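Local coordinates for D-glyceraldehyde dehydrogenase (NADP(+)) (Thermoplasma acidophilum, PDB 5IZD) that catalyses the NADP-dependent oxidation of D-glyceraldehyde to (R)-glycerate in the non-phosphorylated Entner-Doudoroff pathway, working as a homotetramer, at the interface of chains A and B and the interface of chains A and C. Sequence-based numbering; all coordinates share one arbitrary frame. Chains: chain A/B/C, D-glyceraldehyde dehydrogenase (NADP(+)).

Contact 1: the interface of chains A and B. Residues chain A 53, 137-140, 469, 471; chain B 426, 429, 450.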
# COMPACT_ATOMS: atom_id res chain seq x y z
N PHE A 53 -8.90 -17.48 22.14
CA PHE A 53 -8.83 -16.70 20.90
C PHE A 53 -9.52 -15.34 20.98
O PHE A 53 -8.87 -14.34 20.71
CB PHE A 53 -9.34 -17.47 19.66
CG PHE A 53 -9.50 -16.59 18.42
CD1 PHE A 53 -8.39 -16.09 17.78
CD2 PHE A 53 -10.76 -16.18 17.97
CE1 PHE A 53 -8.50 -15.23 16.70
CE2 PHE A 53 -10.88 -15.33 16.86
CZ PHE A 53 -9.74 -14.85 16.23
N VAL A 137 -8.15 -9.51 9.91
CA VAL A 137 -8.44 -10.16 11.18
C VAL A 137 -7.56 -11.43 11.33
O VAL A 137 -7.16 -12.01 10.33
CB VAL A 137 -9.91 -10.57 11.30
CG1 VAL A 137 -10.81 -9.37 11.29
CG2 VAL A 137 -10.33 -11.54 10.22
N PRO A 138 -7.34 -11.88 12.55
CA PRO A 138 -6.53 -13.12 12.66
C PRO A 138 -7.24 -14.33 12.02
O PRO A 138 -8.47 -14.34 11.90
CB PRO A 138 -6.32 -13.29 14.18
CG PRO A 138 -7.13 -12.26 14.85
CD PRO A 138 -7.66 -11.29 13.85
N TYR A 139 -6.47 -15.30 11.56
CA TYR A 139 -7.00 -16.62 11.12
C TYR A 139 -7.57 -17.39 12.28
O TYR A 139 -8.47 -18.20 12.09
CB TYR A 139 -5.94 -17.52 10.45
CG TYR A 139 -5.67 -17.16 9.03
CD1 TYR A 139 -4.84 -16.12 8.72
CD2 TYR A 139 -6.28 -17.86 8.00
CE1 TYR A 139 -4.61 -15.77 7.40
CE2 TYR A 139 -6.07 -17.53 6.66
CZ TYR A 139 -5.26 -16.46 6.37
OH TYR A 139 -5.00 -16.12 5.09
N GLY A 140 -7.04 -17.20 13.47
CA GLY A 140 -7.50 -18.00 14.61
C GLY A 140 -6.39 -18.79 15.24
O GLY A 140 -5.54 -18.17 15.82
N LYS A 469 -6.28 -12.49 7.84
CA LYS A 469 -7.28 -12.73 6.82
C LYS A 469 -8.08 -11.48 6.50
O LYS A 469 -8.59 -10.84 7.42
CB LYS A 469 -8.24 -13.81 7.30
CG LYS A 469 -9.24 -14.24 6.24
CD LYS A 469 -8.56 -15.16 5.25
CE LYS A 469 -9.49 -15.49 4.10
NZ LYS A 469 -8.72 -16.45 3.27
N LYS A 471 -11.42 -9.78 5.14
CA LYS A 471 -12.85 -10.15 5.04
C LYS A 471 -13.58 -8.88 4.61
O LYS A 471 -13.11 -7.79 4.95
CB LYS A 471 -13.37 -10.64 6.41
CG LYS A 471 -13.59 -9.56 7.42
CD LYS A 471 -13.76 -10.02 8.84
CE LYS A 471 -14.85 -11.03 9.11
NZ LYS A 471 -16.24 -10.52 8.98
N GLU B 426 -16.74 -7.96 12.66
CA GLU B 426 -15.69 -8.86 13.18
C GLU B 426 -16.18 -10.23 13.65
O GLU B 426 -15.50 -11.23 13.42
CB GLU B 426 -14.94 -8.20 14.35
CG GLU B 426 -14.52 -6.77 14.12
CD GLU B 426 -13.14 -6.46 14.64
OE1 GLU B 426 -13.04 -5.92 15.76
OE2 GLU B 426 -12.15 -6.79 13.93
N ARG B 429 -17.67 -14.68 11.19
CA ARG B 429 -16.39 -15.09 10.67
C ARG B 429 -16.56 -15.73 9.32
O ARG B 429 -16.36 -16.93 9.14
CB ARG B 429 -15.69 -16.04 11.67
CG ARG B 429 -15.41 -15.36 13.01
CD ARG B 429 -14.09 -14.58 13.00
NE ARG B 429 -13.00 -15.51 12.80
CZ ARG B 429 -11.73 -15.19 12.64
NH1 ARG B 429 -11.32 -13.93 12.60
NH2 ARG B 429 -10.85 -16.16 12.48
N PHE B 450 -13.38 -18.25 5.03
CA PHE B 450 -12.73 -18.93 6.14
C PHE B 450 -13.07 -20.41 6.06
O PHE B 450 -13.99 -20.80 5.33
CB PHE B 450 -13.32 -18.41 7.48
CG PHE B 450 -12.95 -16.99 7.82
CD1 PHE B 450 -13.60 -15.90 7.20
CD2 PHE B 450 -11.97 -16.73 8.78
CE1 PHE B 450 -13.26 -14.59 7.54
CE2 PHE B 450 -11.62 -15.43 9.11
CZ PHE B 450 -12.29 -14.35 8.52
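Strand 130-138 of chain A ends at A:Pro138 with an extended backbone (psi 153°), and its terminal carbonyl is taken by the guanidinium of B:Arg429, from the loop that follows helix 418-427 of chain B. The grip is end-on and converges on one atom: NH1 of B:Arg429 lies 3.0 Å from A:Pro138 O and NH2 of the same guanidinium 3.1 Å from that oxygen. The NH1 bond keeps to the carbonyl plane, with a C=O...N angle of 159°, whereas NH2 comes in tilted from it; the oxygen itself stays in the guanidinium plane. Bends at the second and third side-chain torsions fold the arginine round so that its flat end faces the strand terminus. Aromatic carbons from both chains meet its two faces. CE2 of B:Phe450 sits over the centre of one face, and A:Phe53, from helix 39-77, brings CZ tip to tip against the other, nearer the rim, its ring turned 54° from the guanidinium. The guanidinium is probably kept in this orientation by B:Phe450 on one side and the A:Phe53 tip on the other, while its edge bonds to the carbonyl. B:Phe450 also packs on chain A. A:Lys469, on strand 468-476, passes it antiparallel and lays the aliphatic CG over one face, toward the rim, 3.8 Å from B:Phe450 CZ. A:Val137 approaches at the edge of the same ring: its CG2 methyl, set between backbone N and carbonyl carbon, lies in the ring plane and is 3.8 Å from B:Phe450 CZ.

Contact 2: the interface of chains A and C. Residues chain A 106, 110, 113, 443-444; chain C 115-117.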
# COMPACT_ATOMS: atom_id res chain seq x y z
N ASP A 106 16.25 -9.00 17.26
CA ASP A 106 15.87 -8.15 16.15
C ASP A 106 14.51 -8.49 15.54
O ASP A 106 13.79 -7.62 15.18
CB ASP A 106 16.92 -8.17 15.05
CG ASP A 106 16.57 -7.24 13.86
OD1 ASP A 106 16.69 -6.05 13.99
OD2 ASP A 106 16.18 -7.70 12.80
N TYR A 110 11.10 -6.18 15.45
CA TYR A 110 10.60 -5.81 14.14
C TYR A 110 9.12 -6.18 13.99
O TYR A 110 8.33 -5.34 13.57
CB TYR A 110 11.40 -6.46 13.04
CG TYR A 110 10.77 -6.27 11.67
CD1 TYR A 110 11.04 -5.11 10.89
CD2 TYR A 110 9.92 -7.25 11.12
CE1 TYR A 110 10.46 -4.96 9.63
CE2 TYR A 110 9.31 -7.07 9.89
CZ TYR A 110 9.60 -5.92 9.15
OH TYR A 110 8.98 -5.79 7.94
N GLU A 113 6.82 -4.08 16.15
CA GLU A 113 6.64 -2.69 15.59
C GLU A 113 5.52 -2.51 14.57
O GLU A 113 5.14 -1.36 14.25
CB GLU A 113 7.95 -2.15 15.01
CG GLU A 113 9.09 -1.91 16.06
CD GLU A 113 10.45 -1.68 15.42
OE1 GLU A 113 10.61 -2.12 14.26
OE2 GLU A 113 11.37 -1.04 16.00
N SER A 443 14.84 -9.12 8.17
CA SER A 443 13.44 -9.13 8.58
C SER A 443 12.53 -8.33 7.68
O SER A 443 11.37 -8.69 7.58
CB SER A 443 13.33 -8.60 10.00
OG SER A 443 14.01 -9.50 10.83
N GLN A 444 13.06 -7.28 7.04
CA GLN A 444 12.30 -6.42 6.11
C GLN A 444 12.15 -7.06 4.74
O GLN A 444 11.40 -6.54 3.90
CB GLN A 444 12.89 -4.98 5.95
CG GLN A 444 14.35 -4.88 5.51
CD GLN A 444 15.34 -4.92 6.70
OE1 GLN A 444 15.15 -5.64 7.71
NE2 GLN A 444 16.40 -4.17 6.56
N ALA C 115 10.38 2.30 11.81
CA ALA C 115 11.69 1.92 11.27
C ALA C 115 11.63 0.76 10.22
O ALA C 115 10.95 -0.25 10.43
CB ALA C 115 12.65 1.60 12.37
N ARG C 116 12.31 0.97 9.07
CA ARG C 116 12.45 0.01 7.92
C ARG C 116 11.13 -0.53 7.35
O ARG C 116 11.06 -1.62 6.80
CB ARG C 116 13.42 -1.13 8.28
CG ARG C 116 13.23 -1.87 9.55
CD ARG C 116 14.29 -2.95 9.69
NE ARG C 116 14.29 -3.49 11.05
CZ ARG C 116 14.82 -4.65 11.42
NH1 ARG C 116 15.46 -5.46 10.59
NH2 ARG C 116 14.75 -4.99 12.71
N LYS C 117 10.08 0.26 7.50
CA LYS C 117 8.78 -0.11 7.02
C LYS C 117 8.17 0.88 6.03
O LYS C 117 7.15 0.60 5.47
CB LYS C 117 7.86 -0.29 8.20
CG LYS C 117 8.18 -1.45 9.05
CD LYS C 117 7.31 -1.49 10.29
CE LYS C 117 7.91 -2.41 11.36
NZ LYS C 117 9.10 -1.75 12.01
O HOH W 1 17.05 -8.06 10.00
O HOH W 2 9.60 -3.82 6.50
O HOH W 3 13.32 -2.21 13.38
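C:Arg116 crosses from a loop of chain C to the C-terminal part of helix 94-112 of chain A, where A:Tyr110 and A:Asp106 receive it. Its backbone has a positive phi (54°), and the side chain leaves with CG between the backbone N and the carbonyl carbon, then runs extended to NE. Beyond CB, C:Arg116 CG lies 4.1 Å from both CD1 and CE1 of A:Tyr110. The next carbon, C:Arg116 CD, packs on the amide of A:Gln444, 3.7 Å from A:Gln444 CD, where the two side chains cross at about a right angle. NE is hydrogen-bonded to water 3, which also bonds NH2 and A:Glu113 OE1. CD1 of A:Tyr110 lies over one guanidinium face, offset toward the rim, with the ring turned 68° from that plane. At the tip, NH1 and NH2 form a salt bridge with the A:Asp106 carboxylate, end-on and tip to tip, the two planes well out of parallel. C:Arg116 NH2 lies 2.6 Å from A:Asp106 OD1, reached from above the carboxylate plane and bent at the hydrogen (125°), and it also bonds OD2. That second oxygen, A:Asp106 OD2, uses its syn lone pair for C:Arg116 NH1, 3.2 Å away. C:Arg116 NH1 is also 2.9 Å from the amide oxygen A:Gln444 OE1, a further hydrogen bond. Water 1 joins NH1 to A:Asp106 OD2 and the backbone N of A:Ser443. An alanine in place of C:Arg116 would probably leave the A:Asp106 carboxylate without its cationic mate across the interface and open a gap beside the A:Tyr110 ring. C:Lys117 crosses A:Glu113 at about a right angle, bending at its last torsion to form a salt bridge in which C:Lys117 NZ reaches A:Glu113 OE1 from above the carboxylate plane, at 2.7 Å. The same nitrogen is steadied from its own chain, with C:Lys117 NZ 2.9 Å from the carbonyl oxygen O of C:Ala115.

Contact 1 and contact 2 lie about 24 Å apart, measured between the centres of their C-alpha atoms, and place one subunit against two different neighbours, as expected for a homotetramer built as a dimer of dimers. They share no residue. In chain A, contact 1 uses helix 39-77 and strands 130-138 and 468-476, whereas contact 2 uses helix 94-112 and the loop at 443-444. Each has a two-fold twin with the chains exchanged. Their centres are about 22 and 18 Å from the active-site residue A:Glu247, so both probably serve assembly rather than touch the substrate.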